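Local coordinates for NAD-dependent aldehyde dehydrogenase (Sinorhizobium meliloti, PDB 3U4J), which probably oxidises aldehydes to acids with NAD or NADP as acceptor, as a tetrameric member of the aldehyde dehydrogenase family, at residues 104-109 and 115-120. Numbering follows the deposited sequence.
Sequences ELALIE and KPIAQA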
ATOM      1  N   GLU A 104     -21.963 -21.472  24.963  1.00 12.11           N
ATOM      2  CA  GLU A 104     -21.479 -22.846  24.764  1.00 12.90           C
ATOM      3  C   GLU A 104     -19.950 -22.859  24.633  1.00 12.10           C
ATOM      4  O   GLU A 104     -19.266 -23.656  25.282  1.00 12.18           O
ATOM      5  CB  GLU A 104     -22.086 -23.490  23.504  1.00 13.39           C
ATOM      6  CG  GLU A 104     -21.631 -24.958  23.260  1.00 15.60           C
ATOM      7  CD  GLU A 104     -21.854 -25.477  21.808  1.00 20.50           C
ATOM      8  OE1 GLU A 104     -22.617 -24.865  21.028  1.00 21.64           O
ATOM      9  OE2 GLU A 104     -21.258 -26.523  21.451  1.00 22.87           O
ATOM     10  N   LEU A 105     -19.417 -22.004  23.767  1.00 10.38           N
ATOM     11  CA  LEU A 105     -17.980 -22.057  23.493  1.00  9.93           C
ATOM     12  C   LEU A 105     -17.158 -21.584  24.694  1.00  9.43           C
ATOM     13  O   LEU A 105     -16.076 -22.112  24.969  1.00  9.10           O
ATOM     14  CB  LEU A 105     -17.622 -21.266  22.234  1.00  9.03           C
ATOM     15  CG  LEU A 105     -18.257 -21.773  20.935  1.00 10.21           C
ATOM     16  CD1 LEU A 105     -18.139 -20.685  19.871  1.00 10.02           C
ATOM     17  CD2 LEU A 105     -17.567 -23.064  20.483  1.00 10.87           C
ATOM     18  N   ALA A 106     -17.691 -20.606  25.416  1.00  9.82           N
ATOM     19  CA  ALA A 106     -16.959 -19.994  26.526  1.00  9.61           C
ATOM     20  C   ALA A 106     -16.820 -21.047  27.609  1.00  9.80           C
ATOM     21  O   ALA A 106     -15.751 -21.171  28.254  1.00  9.17           O
ATOM     22  CB  ALA A 106     -17.719 -18.755  27.070  1.00  9.08           C
ATOM     23  N   LEU A 107     -17.911 -21.796  27.812  1.00  9.57           N
ATOM     24  CA  LEU A 107     -17.918 -22.870  28.814  1.00 10.14           C
ATOM     25  C   LEU A 107     -16.904 -23.989  28.495  1.00 10.58           C
ATOM     26  O   LEU A 107     -16.165 -24.444  29.381  1.00 11.04           O
ATOM     27  CB  LEU A 107     -19.337 -23.424  29.029  1.00  9.50           C
ATOM     28  CG  LEU A 107     -19.444 -24.573  30.065  1.00 10.94           C
ATOM     29  CD1 LEU A 107     -18.974 -24.141  31.497  1.00  9.43           C
ATOM     30  CD2 LEU A 107     -20.855 -25.139  30.103  1.00  9.88           C
ATOM     31  N   ILE A 108     -16.862 -24.426  27.239  1.00 11.21           N
ATOM     32  CA  ILE A 108     -15.863 -25.415  26.808  1.00 11.90           C
ATOM     33  C   ILE A 108     -14.441 -24.914  27.171  1.00 12.37           C
ATOM     34  O   ILE A 108     -13.688 -25.622  27.839  1.00 11.86           O
ATOM     35  CB  ILE A 108     -15.986 -25.737  25.300  1.00 11.64           C
ATOM     36  CG1 ILE A 108     -17.349 -26.346  24.992  1.00 11.87           C
ATOM     37  CG2 ILE A 108     -14.866 -26.742  24.818  1.00 12.00           C
ATOM     38  CD1 ILE A 108     -17.517 -26.626  23.477  1.00 12.19           C
ATOM     39  N   GLU A 109     -14.109 -23.677  26.768  1.00 13.00           N
ATOM     40  CA  GLU A 109     -12.767 -23.131  26.965  1.00 13.84           C
ATOM     41  C   GLU A 109     -12.460 -23.098  28.443  1.00 12.88           C
ATOM     42  O   GLU A 109     -11.358 -23.429  28.852  1.00 12.69           O
ATOM     43  CB  GLU A 109     -12.631 -21.678  26.457  1.00 14.68           C
ATOM     44  CG  GLU A 109     -12.370 -21.463  24.985  1.00 20.13           C
ATOM     45  CD  GLU A 109     -11.009 -21.931  24.466  1.00 21.29           C
ATOM     46  OE1 GLU A 109     -10.112 -21.080  24.193  1.00 20.64           O
ATOM     47  OE2 GLU A 109     -10.876 -23.148  24.281  1.00 22.15           O
ATOM     48  N   LYS A 115      -9.654 -21.497  32.332  1.00 10.73           N
ATOM     49  CA  LYS A 115      -9.762 -20.069  32.094  1.00 11.36           C
ATOM     50  C   LYS A 115     -11.014 -19.566  32.793  1.00 10.28           C
ATOM     51  O   LYS A 115     -12.076 -20.189  32.681  1.00  9.64           O
ATOM     52  CB  LYS A 115      -9.924 -19.878  30.579  1.00 11.73           C
ATOM     53  CG  LYS A 115      -9.627 -18.535  29.988  1.00 15.35           C
ATOM     54  CD  LYS A 115      -9.876 -18.601  28.461  1.00 17.22           C
ATOM     55  CE  LYS A 115      -8.730 -19.293  27.718  1.00 18.26           C
ATOM     56  NZ  LYS A 115      -7.506 -18.444  27.670  1.00 17.16           N
ATOM     57  N   PRO A 116     -10.907 -18.446  33.529  1.00  9.68           N
ATOM     58  CA  PRO A 116     -12.098 -17.851  34.140  1.00  9.84           C
ATOM     59  C   PRO A 116     -13.199 -17.627  33.092  1.00  9.83           C
ATOM     60  O   PRO A 116     -12.912 -17.135  32.002  1.00  9.36           O
ATOM     61  CB  PRO A 116     -11.583 -16.509  34.652  1.00 10.21           C
ATOM     62  CG  PRO A 116     -10.137 -16.741  34.910  1.00 10.16           C
ATOM     63  CD  PRO A 116      -9.694 -17.664  33.803  1.00  9.36           C
ATOM     64  N   ILE A 117     -14.438 -17.977  33.440  1.00 10.23           N
ATOM     65  CA  ILE A 117     -15.560 -17.950  32.487  1.00 10.61           C
ATOM     66  C   ILE A 117     -15.853 -16.552  31.890  1.00 10.47           C
ATOM     67  O   ILE A 117     -16.183 -16.418  30.704  1.00 10.92           O
ATOM     68  CB  ILE A 117     -16.842 -18.603  33.049  1.00 10.22           C
ATOM     69  CG1 ILE A 117     -17.896 -18.708  31.929  1.00 12.37           C
ATOM     70  CG2 ILE A 117     -17.381 -17.842  34.282  1.00  9.98           C
ATOM     71  CD1 ILE A 117     -17.701 -19.906  31.025  1.00 15.46           C
ATOM     72  N   ALA A 118     -15.681 -15.520  32.702  1.00 10.84           N
ATOM     73  CA  ALA A 118     -15.873 -14.160  32.211  1.00 10.76           C
ATOM     74  C   ALA A 118     -14.791 -13.817  31.189  1.00 10.43           C
ATOM     75  O   ALA A 118     -15.084 -13.172  30.191  1.00  9.95           O
ATOM     76  CB  ALA A 118     -15.885 -13.141  33.387  1.00 11.13           C
ATOM     77  N   GLN A 119     -13.548 -14.236  31.436  1.00  9.83           N
ATOM     78  CA  GLN A 119     -12.481 -14.047  30.453  1.00 10.02           C
ATOM     79  C   GLN A 119     -12.761 -14.879  29.188  1.00  9.95           C
ATOM     80  O   GLN A 119     -12.630 -14.380  28.064  1.00 10.02           O
ATOM     81  CB  GLN A 119     -11.119 -14.417  31.026  1.00  9.69           C
ATOM     82  CG  GLN A 119      -9.969 -14.380  30.018  1.00 11.41           C
ATOM     83  CD  GLN A 119      -8.720 -15.047  30.559  1.00 12.20           C
ATOM     84  OE1 GLN A 119      -8.552 -15.162  31.777  1.00 13.05           O
ATOM     85  NE2 GLN A 119      -7.838 -15.483  29.670  1.00  9.60           N
ATOM     86  N   ALA A 120     -13.125 -16.146  29.378  1.00  9.68           N
ATOM     87  CA  ALA A 120     -13.430 -17.019  28.238  1.00  9.70           C
ATOM     88  C   ALA A 120     -14.520 -16.389  27.383  1.00  9.75           C
ATOM     89  O   ALA A 120     -14.383 -16.338  26.181  1.00 10.67           O
ATOM     90  CB  ALA A 120     -13.830 -18.403  28.688  1.00  8.45           C
TER
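A106 and A120 bring two consecutive helices of the aldehyde dehydrogenase fold together, with their CA atoms 4.9 Å apart. The helices, 102-113 and 117-138, are joined by a short turn at a steep angle. P116 is the N-cap residue of the second helix.

Apolar packing carries the contact. The two alanine methyls lie alongside each other, CB of A106 to CB of A120 at 4.2 Å, each set against the backbone of the other helix. The small side chains let the backbones come close: A120 CB lies 3.4 Å from the carbonyl O of A106. The same methyl meets CB of E109.

I117, about one turn before A120, sits beside this pair. Its CG1 is anti to the backbone N (chi1 -172°), and the branch carries CD1 to the first helix. There CD1 lies 3.6 Å from O of A106 and 3.7 Å from CA of L107, and also touches CB of A106. The side chain of L107 starts out away from the second helix.

Among the polar residues, E109 and K115 run side by side and point the same way. E109 OE1 and K115 NZ stay 5.1 Å apart, too far for a salt bridge, though the opposite charges may still attract weakly. Both have other partners: E109 OE2 bonds T203 OG1 and OE1 takes the N-H of F175, while K115 NZ bonds N172 O and forms a salt bridge with E123. The lysine chain bends at chi3 (-78°), and its CE, not its NZ, is nearest the glutamate, 4.2 Å from E109 OE1.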